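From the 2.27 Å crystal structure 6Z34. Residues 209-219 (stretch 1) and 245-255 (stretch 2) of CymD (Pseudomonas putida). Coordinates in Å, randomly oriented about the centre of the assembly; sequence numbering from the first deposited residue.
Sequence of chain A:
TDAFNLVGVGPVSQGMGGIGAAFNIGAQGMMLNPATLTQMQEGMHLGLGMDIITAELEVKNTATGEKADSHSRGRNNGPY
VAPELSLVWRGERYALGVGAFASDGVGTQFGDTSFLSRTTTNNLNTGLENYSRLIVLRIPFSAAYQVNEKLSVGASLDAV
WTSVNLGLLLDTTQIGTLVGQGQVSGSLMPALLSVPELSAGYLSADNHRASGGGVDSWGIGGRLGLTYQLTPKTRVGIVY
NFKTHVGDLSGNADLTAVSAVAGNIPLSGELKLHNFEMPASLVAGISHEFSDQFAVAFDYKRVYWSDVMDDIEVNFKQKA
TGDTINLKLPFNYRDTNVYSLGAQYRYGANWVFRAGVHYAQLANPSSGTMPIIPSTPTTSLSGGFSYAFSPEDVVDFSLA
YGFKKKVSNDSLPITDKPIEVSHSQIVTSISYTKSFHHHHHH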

# COMPACT_ATOMS: atom_id res chain seq x y z
N ARG A 209 -0.18 18.91 -12.73
CA ARG A 209 -0.75 19.62 -13.87
C ARG A 209 -1.27 21.00 -13.50
O ARG A 209 -1.43 21.84 -14.39
N ALA A 210 -1.51 21.26 -12.22
CA ALA A 210 -1.95 22.56 -11.74
C ALA A 210 -1.59 22.65 -10.26
O ALA A 210 -1.79 21.68 -9.52
N SER A 211 -1.02 23.78 -9.85
CA SER A 211 -0.48 23.88 -8.50
C SER A 211 -1.60 23.77 -7.47
O SER A 211 -2.68 24.33 -7.63
N GLY A 212 -1.33 23.01 -6.40
CA GLY A 212 -2.33 22.74 -5.40
C GLY A 212 -3.42 21.77 -5.81
O GLY A 212 -4.33 21.52 -5.01
N GLY A 213 -3.36 21.22 -7.02
CA GLY A 213 -4.35 20.24 -7.44
C GLY A 213 -4.11 18.88 -6.80
O GLY A 213 -2.98 18.45 -6.60
N GLY A 214 -5.21 18.20 -6.50
CA GLY A 214 -5.18 16.98 -5.72
C GLY A 214 -5.85 17.16 -4.37
O GLY A 214 -6.29 18.25 -4.00
N VAL A 215 -5.96 16.05 -3.65
CA VAL A 215 -6.57 16.06 -2.32
C VAL A 215 -5.73 15.18 -1.42
O VAL A 215 -4.95 14.34 -1.87
N ASP A 216 -5.91 15.38 -0.12
CA ASP A 216 -5.05 14.75 0.86
C ASP A 216 -5.73 14.82 2.21
O ASP A 216 -6.64 15.62 2.42
N SER A 217 -5.20 14.02 3.14
CA SER A 217 -5.83 13.79 4.43
C SER A 217 -4.87 13.01 5.33
O SER A 217 -4.18 12.10 4.85
N TRP A 218 -4.84 13.37 6.61
CA TRP A 218 -4.24 12.60 7.67
C TRP A 218 -5.27 11.64 8.22
O TRP A 218 -6.46 11.95 8.27
N GLY A 219 -4.82 10.46 8.62
CA GLY A 219 -5.73 9.47 9.15
C GLY A 219 -5.02 8.59 10.16
O GLY A 219 -3.94 8.96 10.65
N HIS A 245 -8.74 4.53 8.94
CA HIS A 245 -9.71 5.59 8.72
C HIS A 245 -8.98 6.83 8.21
O HIS A 245 -8.42 7.60 8.99
N VAL A 246 -9.03 7.05 6.89
CA VAL A 246 -8.28 8.18 6.33
C VAL A 246 -9.02 9.50 6.47
O VAL A 246 -8.38 10.56 6.54
N GLY A 247 -10.34 9.50 6.55
CA GLY A 247 -11.07 10.75 6.68
C GLY A 247 -11.09 11.58 5.40
O GLY A 247 -10.49 11.25 4.38
N ASP A 248 -11.80 12.71 5.48
CA ASP A 248 -12.15 13.49 4.29
C ASP A 248 -10.91 14.07 3.60
O ASP A 248 -10.21 14.91 4.17
N LEU A 249 -10.67 13.65 2.36
CA LEU A 249 -9.60 14.20 1.54
C LEU A 249 -10.08 15.47 0.85
O LEU A 249 -11.07 15.45 0.10
N SER A 250 -9.38 16.59 1.08
CA SER A 250 -9.76 17.87 0.51
C SER A 250 -8.59 18.48 -0.25
O SER A 250 -7.42 18.12 -0.04
N GLY A 251 -8.92 19.40 -1.15
CA GLY A 251 -7.93 20.01 -2.03
C GLY A 251 -8.62 20.74 -3.18
O GLY A 251 -9.77 21.17 -3.06
N ASN A 252 -7.90 20.86 -4.29
CA ASN A 252 -8.31 21.64 -5.44
C ASN A 252 -8.42 20.76 -6.67
O ASN A 252 -7.72 19.75 -6.80
N ALA A 253 -9.29 21.18 -7.59
CA ALA A 253 -9.56 20.43 -8.80
C ALA A 253 -10.12 21.38 -9.84
O ALA A 253 -10.65 22.45 -9.52
N ASP A 254 -9.97 20.99 -11.10
CA ASP A 254 -10.59 21.68 -12.23
C ASP A 254 -11.61 20.76 -12.86
O ASP A 254 -11.34 19.57 -13.04
N LEU A 255 -12.77 21.30 -13.19
CA LEU A 255 -13.78 20.63 -13.99
C LEU A 255 -13.86 21.36 -15.32
O LEU A 255 -14.31 22.50 -15.37

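The most unusual feature of this contact is how much of it depends on glycine. Where strands 214-219 and 249-255 run antiparallel, G251 lies opposite V215 with their CA atoms only 4.2 Å apart. A CB on G251 would point toward the other strand and fall 1.7 Å from G214 O, so no larger residue fits this backbone. The bare CA of G251 instead approaches G214 O at 3.1 Å in a CA-H...O contact. G214 itself has phi 114°, an angle at which a CB would jam against the preceding carbonyl oxygen. At G219 a CB would come within 2.5 Å of H245 O; without one, G219 CA rests 3.3 Å from that oxygen.

This close approach is framed by two hydrogen-bonded pairs. G214 N donates to N252 O (3.0 Å) and N252 N to G214 O (3.1 Å); D216 N donates to S250 O (3.1 Å) and S250 N to D216 O (3.2 Å).

Of the side chains that point toward the partner strand, V215 is the main apolar one. In the m rotamer its CG2 meets L249 CB at 3.7 Å, while CG1 lies 3.4 Å from G251 N. Its branched, compact shape places methyl groups against both residues, and the absent side chain of G251 leaves space alongside. L249, with chi1 m and chi2 p, points sideways, yet its CG also reaches S217 CB at 3.6 Å. Both V215 and L249 are buried, as suits their apolar character.

S217 also points toward stretch 2, and its t rotamer directs the hydroxyl to the loop before strand 249-255. There S217 OG donates a short hydrogen bond to V246 O, 2.6 Å away. A small hydroxyl suits this site: it supplies a donor to a backbone carbonyl just where W218 O and V246 O, two acceptors, stand 2.9 Å apart without bonding. W218 points away and its side chain makes no contact with stretch 2.

D216, S250 and N252 share one face of the sheet, where polar groups are readily accommodated. D216 and S250 are both p; D216 OD1 comes 3.3 Å from S250 O, but both are acceptors, and D216 OD2 is hydrogen-bonded elsewhere in the structure. N252, in the m rotamer, extends its amide toward the turn formed by A210 to G213, bringing ND2 to 3.3 Å from G212 O. At the far end of that turn A210 CB points toward stretch 2 and lies 4.0 Å from D254 OD2.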

# COMPACT_ATOMS: atom_id res chain seq x y z
CB ARG A 209 -1.88 18.78 -14.50
CG ARG A 209 -1.42 17.41 -15.03
CD ARG A 209 -2.50 16.68 -15.82
NE ARG A 209 -2.93 17.40 -17.02
CZ ARG A 209 -2.45 17.20 -18.24
NH1 ARG A 209 -2.92 17.91 -19.27
NH2 ARG A 209 -1.51 16.29 -18.45
CB ALA A 210 -3.46 22.75 -11.94
CB SER A 211 0.28 25.19 -8.31
OG SER A 211 1.07 25.15 -7.13
CB VAL A 215 -8.05 15.61 -2.33
CG1 VAL A 215 -8.96 16.63 -3.13
CG2 VAL A 215 -8.19 14.21 -2.87
CB ASP A 216 -3.70 15.45 0.94
CG ASP A 216 -3.78 16.72 1.74
OD1 ASP A 216 -4.39 17.68 1.26
OD2 ASP A 216 -3.23 16.76 2.86
CB SER A 217 -7.13 13.01 4.25
OG SER A 217 -7.81 12.85 5.46
CB TRP A 218 -3.71 13.52 8.77
CG TRP A 218 -2.40 14.14 8.39
CD1 TRP A 218 -2.19 15.39 7.89
CD2 TRP A 218 -1.12 13.50 8.42
NE1 TRP A 218 -0.86 15.57 7.62
CE2 TRP A 218 -0.18 14.43 7.95
CE3 TRP A 218 -0.68 12.24 8.83
CZ2 TRP A 218 1.19 14.14 7.88
CZ3 TRP A 218 0.67 11.94 8.74
CH2 TRP A 218 1.59 12.89 8.27
CB HIS A 245 -10.51 5.92 9.97
CG HIS A 245 -11.75 6.69 9.66
ND1 HIS A 245 -12.23 6.82 8.37
CD2 HIS A 245 -12.61 7.37 10.45
CE1 HIS A 245 -13.33 7.54 8.38
NE2 HIS A 245 -13.59 7.89 9.63
CB VAL A 246 -7.89 7.98 4.85
CG1 VAL A 246 -7.38 6.56 4.59
CG2 VAL A 246 -9.00 8.34 3.96
CB ASP A 248 -13.10 14.62 4.67
CG ASP A 248 -14.41 14.13 5.26
OD1 ASP A 248 -14.82 12.99 4.94
OD2 ASP A 248 -15.02 14.89 6.04
CB LEU A 249 -9.12 13.17 0.51
CG LEU A 249 -8.52 11.88 1.09
CD1 LEU A 249 -9.58 10.83 1.39
CD2 LEU A 249 -7.45 11.30 0.18
CB SER A 250 -10.26 18.85 1.58
OG SER A 250 -9.37 18.92 2.68
CB ASN A 252 -7.34 22.78 -5.73
CG ASN A 252 -7.21 23.72 -4.58
OD1 ASN A 252 -8.17 23.96 -3.85
ND2 ASN A 252 -6.01 24.27 -4.39
CB ALA A 253 -10.55 19.29 -8.57
CB ASP A 254 -9.54 22.10 -13.27
CG ASP A 254 -8.60 23.17 -12.76
OD1 ASP A 254 -9.09 24.16 -12.17
OD2 ASP A 254 -7.37 23.00 -12.93
CB LEU A 255 -15.14 20.64 -13.29
CG LEU A 255 -16.20 19.86 -14.04
CD1 LEU A 255 -15.73 18.43 -14.22
CD2 LEU A 255 -17.52 19.92 -13.30